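Photoreceptor-histidine kinase BphP (Stigmatella aurantiaca DW4/3-1, PDB 6BAF) probably senses red and far-red light through a bound biliverdin chromophore and passes the signal to a histidine kinase output that controls cell development. Local coordinates at residues A[15-20]-A[107-112]; A[55-60]-A[80-85]; A[101-106]-A[228-233]. All blocks are in the same frame, centred on the assembly; numbering follows the deposited sequence.

Contact 1: A[15-20]-A[107-112]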
loop_
_atom_site.group_PDB
_atom_site.type_symbol
_atom_site.label_atom_id
_atom_site.label_comp_id
_atom_site.label_asym_id
_atom_site.label_seq_id
_atom_site.Cartn_x
_atom_site.Cartn_y
_atom_site.Cartn_z
ATOM N N GLN A 15 2.111 5.579 27.180
ATOM C CA GLN A 15 1.557 4.254 27.369
ATOM C C GLN A 15 2.710 3.271 27.350
ATOM O O GLN A 15 3.560 3.340 26.460
ATOM C CB GLN A 15 0.558 3.961 26.256
ATOM C CG GLN A 15 -0.615 4.932 26.226
ATOM C CD GLN A 15 -1.604 4.616 25.107
ATOM O OE1 GLN A 15 -2.091 3.483 25.006
ATOM N NE2 GLN A 15 -1.895 5.604 24.253
ATOM N N PRO A 16 2.814 2.372 28.329
ATOM C CA PRO A 16 4.081 1.666 28.542
ATOM C C PRO A 16 4.357 0.498 27.613
ATOM O O PRO A 16 5.359 -0.191 27.835
ATOM C CB PRO A 16 3.953 1.180 29.998
ATOM C CG PRO A 16 2.476 1.054 30.208
ATOM C CD PRO A 16 1.847 2.153 29.422
ATOM N N HIS A 17 3.553 0.229 26.567
ATOM C CA HIS A 17 3.917 -0.899 25.698
ATOM C C HIS A 17 5.023 -0.562 24.720
ATOM O O HIS A 17 5.518 -1.471 24.044
ATOM C CB HIS A 17 2.715 -1.414 24.897
ATOM C CG HIS A 17 2.065 -0.367 24.046
ATOM N ND1 HIS A 17 1.193 0.574 24.560
ATOM C CD2 HIS A 17 2.169 -0.102 22.721
ATOM C CE1 HIS A 17 0.777 1.364 23.583
ATOM N NE2 HIS A 17 1.368 0.984 22.458
ATOM N N GLY A 18 5.405 0.717 24.600
ATOM C CA GLY A 18 6.562 1.108 23.812
ATOM C C GLY A 18 7.458 2.003 24.655
ATOM O O GLY A 18 7.149 2.299 25.808
ATOM N N VAL A 19 8.580 2.411 24.068
ATOM C CA VAL A 19 9.504 3.312 24.740
ATOM C C VAL A 19 9.551 4.598 23.932
ATOM O O VAL A 19 9.558 4.556 22.702
ATOM C CB VAL A 19 10.921 2.712 24.903
ATOM C CG1 VAL A 19 11.929 3.821 25.290
ATOM C CG2 VAL A 19 10.915 1.689 25.999
ATOM N N LEU A 20 9.583 5.736 24.622
ATOM C CA LEU A 20 9.812 7.023 23.981
ATOM C C LEU A 20 11.198 7.548 24.349
ATOM O O LEU A 20 11.551 7.596 25.529
ATOM C CB LEU A 20 8.744 8.011 24.397
ATOM C CG LEU A 20 8.840 9.356 23.674
ATOM C CD1 LEU A 20 7.458 9.818 23.226
ATOM C CD2 LEU A 20 9.544 10.394 24.602
ATOM N N GLU A 107 9.966 6.790 18.884
ATOM C CA GLU A 107 9.138 5.830 19.603
ATOM C C GLU A 107 9.447 4.425 19.126
ATOM O O GLU A 107 9.608 4.191 17.920
ATOM C CB GLU A 107 7.658 6.164 19.418
ATOM C CG GLU A 107 7.430 7.488 20.112
ATOM C CD GLU A 107 6.036 7.992 20.011
ATOM O OE1 GLU A 107 5.599 8.363 18.871
ATOM O OE2 GLU A 107 5.375 8.024 21.084
ATOM N N LEU A 108 9.580 3.503 20.081
ATOM C CA LEU A 108 10.022 2.136 19.817
ATOM C C LEU A 108 8.930 1.183 20.272
ATOM O O LEU A 108 8.517 1.223 21.437
ATOM C CB LEU A 108 11.319 1.804 20.546
ATOM C CG LEU A 108 12.524 2.678 20.218
ATOM C CD1 LEU A 108 13.726 2.273 21.071
ATOM C CD2 LEU A 108 12.873 2.646 18.740
ATOM N N GLU A 109 8.447 0.350 19.345
ATOM C CA GLU A 109 7.478 -0.700 19.632
ATOM C C GLU A 109 8.043 -2.051 19.207
ATOM O O GLU A 109 8.668 -2.157 18.138
ATOM C CB GLU A 109 6.162 -0.435 18.921
ATOM C CG GLU A 109 5.308 0.670 19.595
ATOM C CD GLU A 109 4.075 1.094 18.732
ATOM O OE1 GLU A 109 3.063 1.566 19.305
ATOM O OE2 GLU A 109 4.126 0.967 17.471
ATOM N N PRO A 110 7.923 -3.073 20.048
ATOM C CA PRO A 110 8.515 -4.376 19.702
ATOM C C PRO A 110 8.050 -4.826 18.321
ATOM O O PRO A 110 6.879 -4.648 17.945
ATOM C CB PRO A 110 8.007 -5.300 20.809
ATOM C CG PRO A 110 7.722 -4.394 21.968
ATOM C CD PRO A 110 7.334 -3.049 21.397
ATOM N N SER A 111 8.999 -5.318 17.524
ATOM C CA SER A 111 8.679 -5.773 16.179
ATOM C C SER A 111 7.754 -6.984 16.246
ATOM O O SER A 111 7.850 -7.817 17.155
ATOM C CB SER A 111 9.957 -6.119 15.409
ATOM O OG SER A 111 10.434 -5.000 14.664
ATOM N N SER A 112 6.852 -7.069 15.264
ATOM C CA SER A 112 5.788 -8.070 15.261
ATOM C C SER A 112 6.337 -9.495 15.206
ATOM O O SER A 112 7.403 -9.762 14.634
ATOM C CB SER A 112 4.857 -7.854 14.065
ATOM O OG SER A 112 5.560 -8.048 12.846
HETATM O O HOH W 1 0.743 1.565 19.952
#
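V19 and L108 form an antiparallel hydrogen-bonded pair, with V19 N giving to L108 O at 2.9 Å and L108 N to V19 O at 2.8 Å, and the next pair, L20 with E107, is a non-hydrogen-bonded one. E107 CA adds a CA-H...O contact to V19 O. Where the pairing begins, G18 CA lies 3.1 Å from L108 O; a beta carbon on G18 would run into that carbonyl, so the close approach depends on glycine.

On one face of the sheet V19 and L108 stand next to each other, their CB atoms 4.5 Å apart. On the other face L20 and E107 meet, and L20 CD1 comes to 3.5 Å from E107 OE2. The E107 chain is extended beyond CG, and both its carboxylate oxygens are held from the loop between strand 218-222 and helix 242-251: OE1 accepts from V236 N and OE2 from L237 N. L20 thus lays a methyl group against a carboxylate that is already engaged.

H17 and E109 run alongside each other in the same sense, with imidazole and carboxylate planes 33° apart. CG of H17 sits between its backbone N and carbonyl carbon (chi1 57°), which brings NE2 to 3.6 Å from E109 OE1, at the ring edge. A water lies between them, 2.6 Å from H17 NE2, but the bridge is doubtful because its 2.4 Å to E109 OE1 is too short. E109 OE2 forms a salt bridge with R287 of helix 284-300.

Strands 19-23 and 103-110 are thereby neighbours within the PAS-fold sheet. Helix 37-41 packs on V19 and L108 through V40 and L41, while strand 90-100 continues the sheet beyond E107 and E109.

Contact 2: A[55-60]-A[80-85]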
loop_
_atom_site.group_PDB
_atom_site.type_symbol
_atom_site.label_atom_id
_atom_site.label_comp_id
_atom_site.label_asym_id
_atom_site.label_seq_id
_atom_site.Cartn_x
_atom_site.Cartn_y
_atom_site.Cartn_z
ATOM N N HIS A 55 25.398 3.963 20.749
ATOM C CA HIS A 55 25.987 3.063 21.729
ATOM C C HIS A 55 25.141 1.816 21.970
ATOM O O HIS A 55 25.677 0.789 22.401
ATOM C CB HIS A 55 26.204 3.835 23.041
ATOM C CG HIS A 55 26.708 2.987 24.167
ATOM N ND1 HIS A 55 25.946 2.698 25.283
ATOM C CD2 HIS A 55 27.893 2.357 24.351
ATOM C CE1 HIS A 55 26.637 1.927 26.106
ATOM N NE2 HIS A 55 27.822 1.708 25.565
ATOM N N PHE A 56 23.832 1.882 21.719
ATOM C CA PHE A 56 22.898 0.801 22.014
ATOM C C PHE A 56 22.452 0.023 20.767
ATOM O O PHE A 56 21.672 -0.927 20.891
ATOM C CB PHE A 56 21.658 1.364 22.718
ATOM C CG PHE A 56 21.967 2.190 23.946
ATOM C CD1 PHE A 56 22.160 1.573 25.192
ATOM C CD2 PHE A 56 22.035 3.587 23.869
ATOM C CE1 PHE A 56 22.428 2.334 26.329
ATOM C CE2 PHE A 56 22.311 4.362 25.016
ATOM C CZ PHE A 56 22.509 3.738 26.241
ATOM N N ILE A 57 22.890 0.419 19.579
ATOM C CA ILE A 57 22.405 -0.139 18.324
ATOM C C ILE A 57 23.397 -1.196 17.833
ATOM O O ILE A 57 24.608 -0.947 17.785
ATOM C CB ILE A 57 22.219 0.967 17.267
ATOM C CG1 ILE A 57 21.341 2.115 17.819
ATOM C CG2 ILE A 57 21.660 0.397 15.929
ATOM C CD1 ILE A 57 19.991 1.682 18.364
ATOM N N GLU A 58 22.885 -2.364 17.457
ATOM C CA GLU A 58 23.687 -3.365 16.768
ATOM C C GLU A 58 24.474 -2.714 15.622
ATOM O O GLU A 58 23.877 -2.029 14.782
ATOM C CB GLU A 58 22.756 -4.465 16.248
ATOM C CG GLU A 58 23.416 -5.774 15.809
ATOM C CD GLU A 58 24.159 -5.656 14.490
ATOM O OE1 GLU A 58 25.395 -5.877 14.482
ATOM O OE2 GLU A 58 23.511 -5.333 13.462
ATOM N N PRO A 59 25.804 -2.912 15.549
ATOM C CA PRO A 59 26.642 -2.066 14.671
ATOM C C PRO A 59 26.311 -2.094 13.188
ATOM O O PRO A 59 26.572 -1.096 12.504
ATOM C CB PRO A 59 28.056 -2.597 14.934
ATOM C CG PRO A 59 28.002 -3.057 16.350
ATOM C CD PRO A 59 26.629 -3.693 16.494
ATOM N N SER A 60 25.756 -3.180 12.649
ATOM C CA SER A 60 25.464 -3.187 11.215
ATOM C C SER A 60 24.180 -2.437 10.859
ATOM O O SER A 60 24.008 -2.036 9.701
ATOM C CB SER A 60 25.385 -4.630 10.701
ATOM O OG SER A 60 24.222 -5.279 11.180
ATOM N N LEU A 80 11.458 2.835 11.068
ATOM C CA LEU A 80 12.887 2.594 11.086
ATOM C C LEU A 80 13.120 1.228 11.693
ATOM O O LEU A 80 12.444 0.844 12.640
ATOM C CB LEU A 80 13.605 3.672 11.902
ATOM C CG LEU A 80 13.175 5.087 11.524
ATOM C CD1 LEU A 80 13.787 6.094 12.511
ATOM C CD2 LEU A 80 13.548 5.418 10.067
ATOM N N LYS A 81 14.070 0.487 11.146
ATOM C CA LYS A 81 14.461 -0.759 11.780
ATOM C C LYS A 81 15.446 -0.428 12.894
ATOM O O LYS A 81 16.500 0.163 12.647
ATOM C CB LYS A 81 15.081 -1.715 10.765
ATOM C CG LYS A 81 15.564 -2.998 11.430
ATOM C CD LYS A 81 16.052 -4.062 10.426
ATOM C CE LYS A 81 16.943 -3.448 9.339
ATOM N NZ LYS A 81 18.370 -3.383 9.769
ATOM N N VAL A 82 15.094 -0.767 14.122
ATOM C CA VAL A 82 15.941 -0.498 15.266
ATOM C C VAL A 82 16.239 -1.834 15.907
ATOM O O VAL A 82 15.313 -2.549 16.306
ATOM C CB VAL A 82 15.270 0.456 16.271
ATOM C CG1 VAL A 82 16.112 0.539 17.540
ATOM C CG2 VAL A 82 15.028 1.845 15.626
ATOM N N VAL A 83 17.518 -2.175 16.009
ATOM C CA VAL A 83 17.943 -3.408 16.662
ATOM C C VAL A 83 18.755 -3.010 17.888
ATOM O O VAL A 83 19.857 -2.467 17.762
ATOM C CB VAL A 83 18.750 -4.305 15.715
ATOM C CG1 VAL A 83 19.212 -5.569 16.433
ATOM C CG2 VAL A 83 17.903 -4.624 14.448
ATOM N N TRP A 84 18.212 -3.268 19.066
ATOM C CA TRP A 84 18.840 -2.866 20.321
ATOM C C TRP A 84 19.715 -3.977 20.882
ATOM O O TRP A 84 19.198 -4.964 21.416
ATOM C CB TRP A 84 17.777 -2.486 21.343
ATOM C CG TRP A 84 17.705 -1.054 21.436
ATOM C CD1 TRP A 84 17.153 -0.208 20.516
ATOM C CD2 TRP A 84 18.169 -0.238 22.479
ATOM N NE1 TRP A 84 17.263 1.096 20.920
ATOM C CE2 TRP A 84 17.866 1.114 22.125
ATOM C CE3 TRP A 84 18.783 -0.496 23.677
ATOM C CZ2 TRP A 84 18.166 2.190 22.922
ATOM C CZ3 TRP A 84 19.080 0.577 24.461
ATOM C CH2 TRP A 84 18.768 1.909 24.079
ATOM N N ARG A 85 21.032 -3.779 20.831
ATOM C CA ARG A 85 21.996 -4.706 21.426
ATOM C C ARG A 85 22.277 -4.267 22.855
ATOM O O ARG A 85 22.966 -3.271 23.083
ATOM C CB ARG A 85 23.290 -4.745 20.614
ATOM C CG ARG A 85 24.261 -5.869 21.025
ATOM C CD ARG A 85 25.156 -6.235 19.874
ATOM N NE ARG A 85 24.468 -7.214 19.036
ATOM C CZ ARG A 85 24.974 -7.768 17.932
ATOM N NH1 ARG A 85 26.185 -7.415 17.491
ATOM N NH2 ARG A 85 24.244 -8.651 17.244
#
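F56 CB is the knob of this contact, pressed on the flat face of the W84 indole 3.3 Å from the centroid of the six-membered ring and 17° off its normal, a tight CH-pi contact. Having CG beside the backbone N (chi1 -54°) carries the phenyl ring past the rim of the indole, so the two aromatic planes are 18° apart but barely overlap. I57 bends back and sets CD1 into the angle between the pyrrole end of the indole, 3.8 Å from W84 NE1, a buried nitrogen without a polar partner, and V82 CG1 at 4.1 Å. With an alanine in place of W84, F56 CB and I57 CD1 would probably lose the surface they rest on, leaving the phenyl ring freer to turn.

Backbone bonds from R85 N to F56 O and from E58 N to V83 O dock this loop on strand 80-85, at one edge of the PAS-fold sheet, just where helix 59-69 starts; E58 is its N-cap, accepting weakly from S60 N.

A second bump, E58 CG, lies on the flat R85 guanidinium, 3.2 Å above its centre. The salt bridge from E58 OE1 to R85 NH1 is long (3.5 Å) and out of plane, whereas R85 NE pairs with D90. E58 CB packs against V83 CG1.

Contact 3: A[101-106]-A[228-233]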
loop_
_atom_site.group_PDB
_atom_site.type_symbol
_atom_site.label_atom_id
_atom_site.label_comp_id
_atom_site.label_asym_id
_atom_site.label_seq_id
_atom_site.Cartn_x
_atom_site.Cartn_y
_atom_site.Cartn_z
ATOM N N GLN A 101 8.089 20.779 17.480
ATOM C CA GLN A 101 8.485 21.826 18.437
ATOM C C GLN A 101 9.978 21.761 18.746
ATOM O O GLN A 101 10.398 21.881 19.894
ATOM C CB GLN A 101 7.676 21.734 19.729
ATOM C CG GLN A 101 6.164 21.886 19.535
ATOM C CD GLN A 101 5.760 23.308 19.211
ATOM O OE1 GLN A 101 6.551 24.229 19.363
ATOM N NE2 GLN A 101 4.519 23.495 18.770
ATOM N N GLY A 102 10.793 21.529 17.726
ATOM C CA GLY A 102 12.215 21.538 17.971
ATOM C C GLY A 102 12.801 20.270 18.560
ATOM O O GLY A 102 14.021 20.221 18.760
ATOM N N ARG A 103 12.014 19.214 18.789
ATOM C CA ARG A 103 12.590 18.001 19.340
ATOM C C ARG A 103 12.428 16.844 18.360
ATOM O O ARG A 103 11.504 16.798 17.538
ATOM C CB ARG A 103 11.985 17.663 20.726
ATOM C CG ARG A 103 12.046 18.855 21.752
ATOM C CD ARG A 103 13.091 18.792 22.932
ATOM N NE ARG A 103 14.358 18.085 22.677
ATOM C CZ ARG A 103 15.448 18.089 23.474
ATOM N NH1 ARG A 103 15.494 18.809 24.636
ATOM N NH2 ARG A 103 16.507 17.367 23.088
ATOM N N LEU A 104 13.377 15.918 18.435
ATOM C CA LEU A 104 13.381 14.699 17.628
ATOM C C LEU A 104 12.978 13.557 18.553
ATOM O O LEU A 104 13.726 13.190 19.469
ATOM C CB LEU A 104 14.761 14.446 17.021
ATOM C CG LEU A 104 15.036 13.549 15.815
ATOM C CD1 LEU A 104 16.391 12.875 15.879
ATOM C CD2 LEU A 104 13.915 12.616 15.331
ATOM N N ILE A 105 11.797 13.002 18.327
ATOM C CA ILE A 105 11.217 11.992 19.199
ATOM C C ILE A 105 11.246 10.664 18.463
ATOM O O ILE A 105 10.790 10.577 17.313
ATOM C CB ILE A 105 9.783 12.365 19.601
ATOM C CG1 ILE A 105 9.797 13.660 20.410
ATOM C CG2 ILE A 105 9.130 11.174 20.323
ATOM C CD1 ILE A 105 8.434 14.259 20.708
ATOM N N LEU A 106 11.773 9.636 19.117
ATOM C CA LEU A 106 11.844 8.296 18.548
ATOM C C LEU A 106 11.025 7.376 19.443
ATOM O O LEU A 106 11.304 7.258 20.648
ATOM C CB LEU A 106 13.300 7.833 18.430
ATOM C CG LEU A 106 13.546 6.361 18.109
ATOM C CD1 LEU A 106 12.995 6.012 16.708
ATOM C CD2 LEU A 106 15.051 6.043 18.217
ATOM N N GLU A 228 10.892 20.766 31.451
ATOM C CA GLU A 228 9.994 21.320 30.409
ATOM C C GLU A 228 9.101 20.273 29.732
ATOM O O GLU A 228 9.564 19.251 29.224
ATOM C CB GLU A 228 10.758 22.144 29.364
ATOM C CG GLU A 228 11.411 23.398 30.004
ATOM C CD GLU A 228 12.962 23.498 29.843
ATOM O OE1 GLU A 228 13.613 22.469 29.424
ATOM O OE2 GLU A 228 13.525 24.596 30.209
ATOM N N PRO A 229 7.807 20.546 29.766
ATOM C CA PRO A 229 6.838 19.602 29.204
ATOM C C PRO A 229 7.199 19.290 27.761
ATOM O O PRO A 229 7.506 20.192 26.980
ATOM C CB PRO A 229 5.512 20.351 29.326
ATOM C CG PRO A 229 5.767 21.359 30.498
ATOM C CD PRO A 229 7.182 21.787 30.266
ATOM N N LEU A 230 7.313 17.990 27.474
ATOM C CA LEU A 230 7.488 17.459 26.126
ATOM C C LEU A 230 6.157 17.529 25.398
ATOM O O LEU A 230 5.176 16.925 25.845
ATOM C CB LEU A 230 7.916 15.996 26.185
ATOM C CG LEU A 230 9.103 15.509 25.408
ATOM C CD1 LEU A 230 8.955 14.024 25.186
ATOM C CD2 LEU A 230 9.394 16.279 24.138
ATOM N N ASP A 231 6.115 18.223 24.286
ATOM C CA ASP A 231 4.897 18.268 23.495
ATOM C C ASP A 231 4.768 16.935 22.758
ATOM O O ASP A 231 5.567 16.630 21.850
ATOM C CB ASP A 231 4.938 19.447 22.528
ATOM C CG ASP A 231 3.644 19.614 21.773
ATOM O OD1 ASP A 231 2.956 18.588 21.489
ATOM O OD2 ASP A 231 3.301 20.766 21.456
ATOM N N LEU A 232 3.761 16.144 23.135
ATOM C CA LEU A 232 3.609 14.783 22.611
ATOM C C LEU A 232 2.491 14.687 21.570
ATOM O O LEU A 232 2.037 13.581 21.246
ATOM C CB LEU A 232 3.356 13.822 23.768
ATOM C CG LEU A 232 4.560 13.645 24.702
ATOM C CD1 LEU A 232 4.195 12.777 25.870
ATOM C CD2 LEU A 232 5.735 13.000 23.944
ATOM N N SER A 233 2.037 15.831 21.050
ATOM C CA SER A 233 0.988 15.899 20.043
ATOM C C SER A 233 1.098 14.841 18.947
ATOM O O SER A 233 0.073 14.279 18.569
ATOM C CB SER A 233 0.963 17.283 19.377
ATOM O OG SER A 233 0.603 18.279 20.315
HETATM O O HOH W 2 13.864 20.232 26.822
#
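I105, on strand 103-110 of the PAS fold, meets L230 and L232 on a loop of the GAF domain, making this a contact between domains. That loop runs between strand 218-222 and helix 242-251, and a backbone hydrogen bond between L232 and H9 of the N-terminal region is consistent with the knot known in phytochromes, where the chain's start threads a GAF loop.

The apolar contacts centre on one methyl group. With CG1 anti to the carbonyl carbon (chi1 -63°) and the chain extended beyond it, I105 places CD1 against the loop, 4.1 Å from L230 CD2 and 4.4 Å from L232 CD2. The same methyl is close to a backbone carbonyl as well, with I105 CD1 3.9 Å from D231 O. The I105 and L230 side chains pass each other head to tail, and L20 and V22 of strand 19-23 also pack on L230.

Among the polar groups, Q101 and D231 pass by contact alone. CG of Q101 approaches D231 OD2 to 3.6 Å, and although the amide and carboxylate planes are only 11° apart, Q101 NE2 remains 4.0 Å from D231 OD2. In the conformer given, R103 NH1 bonds to H226 ND1 and reaches E228 weakly through a water; R103 has two conformers, so both links are doubtful.

Within the loop, an Asx turn fixes the D231 carboxylate. Two donors grip D231 OD1: S233 OG at 2.6 Å, on the syn lone pair, and S233 N at 2.9 Å, nearly along the C-O axis.

In the fold
All three contacts reach the same seven-stranded antiparallel sheet. Contacts 1 and 3 share strand 103-110 and have centres about 17 Å apart; contact 2 lies on strand 80-85 at one edge of the sheet, its centre about 15 Å from that of contact 1 and 22 Å from that of contact 3. Along the chain, contact 2 falls between the two segments of contact 1 and is complete before residue 101, while contacts 1 and 3 interleave. Contact 2 packs on the L108 face of the sheet, through V82 and W84, and contact 3 on the L20 face, with the strand pair of contact 1 between them. Only contact 3 takes in the GAF domain.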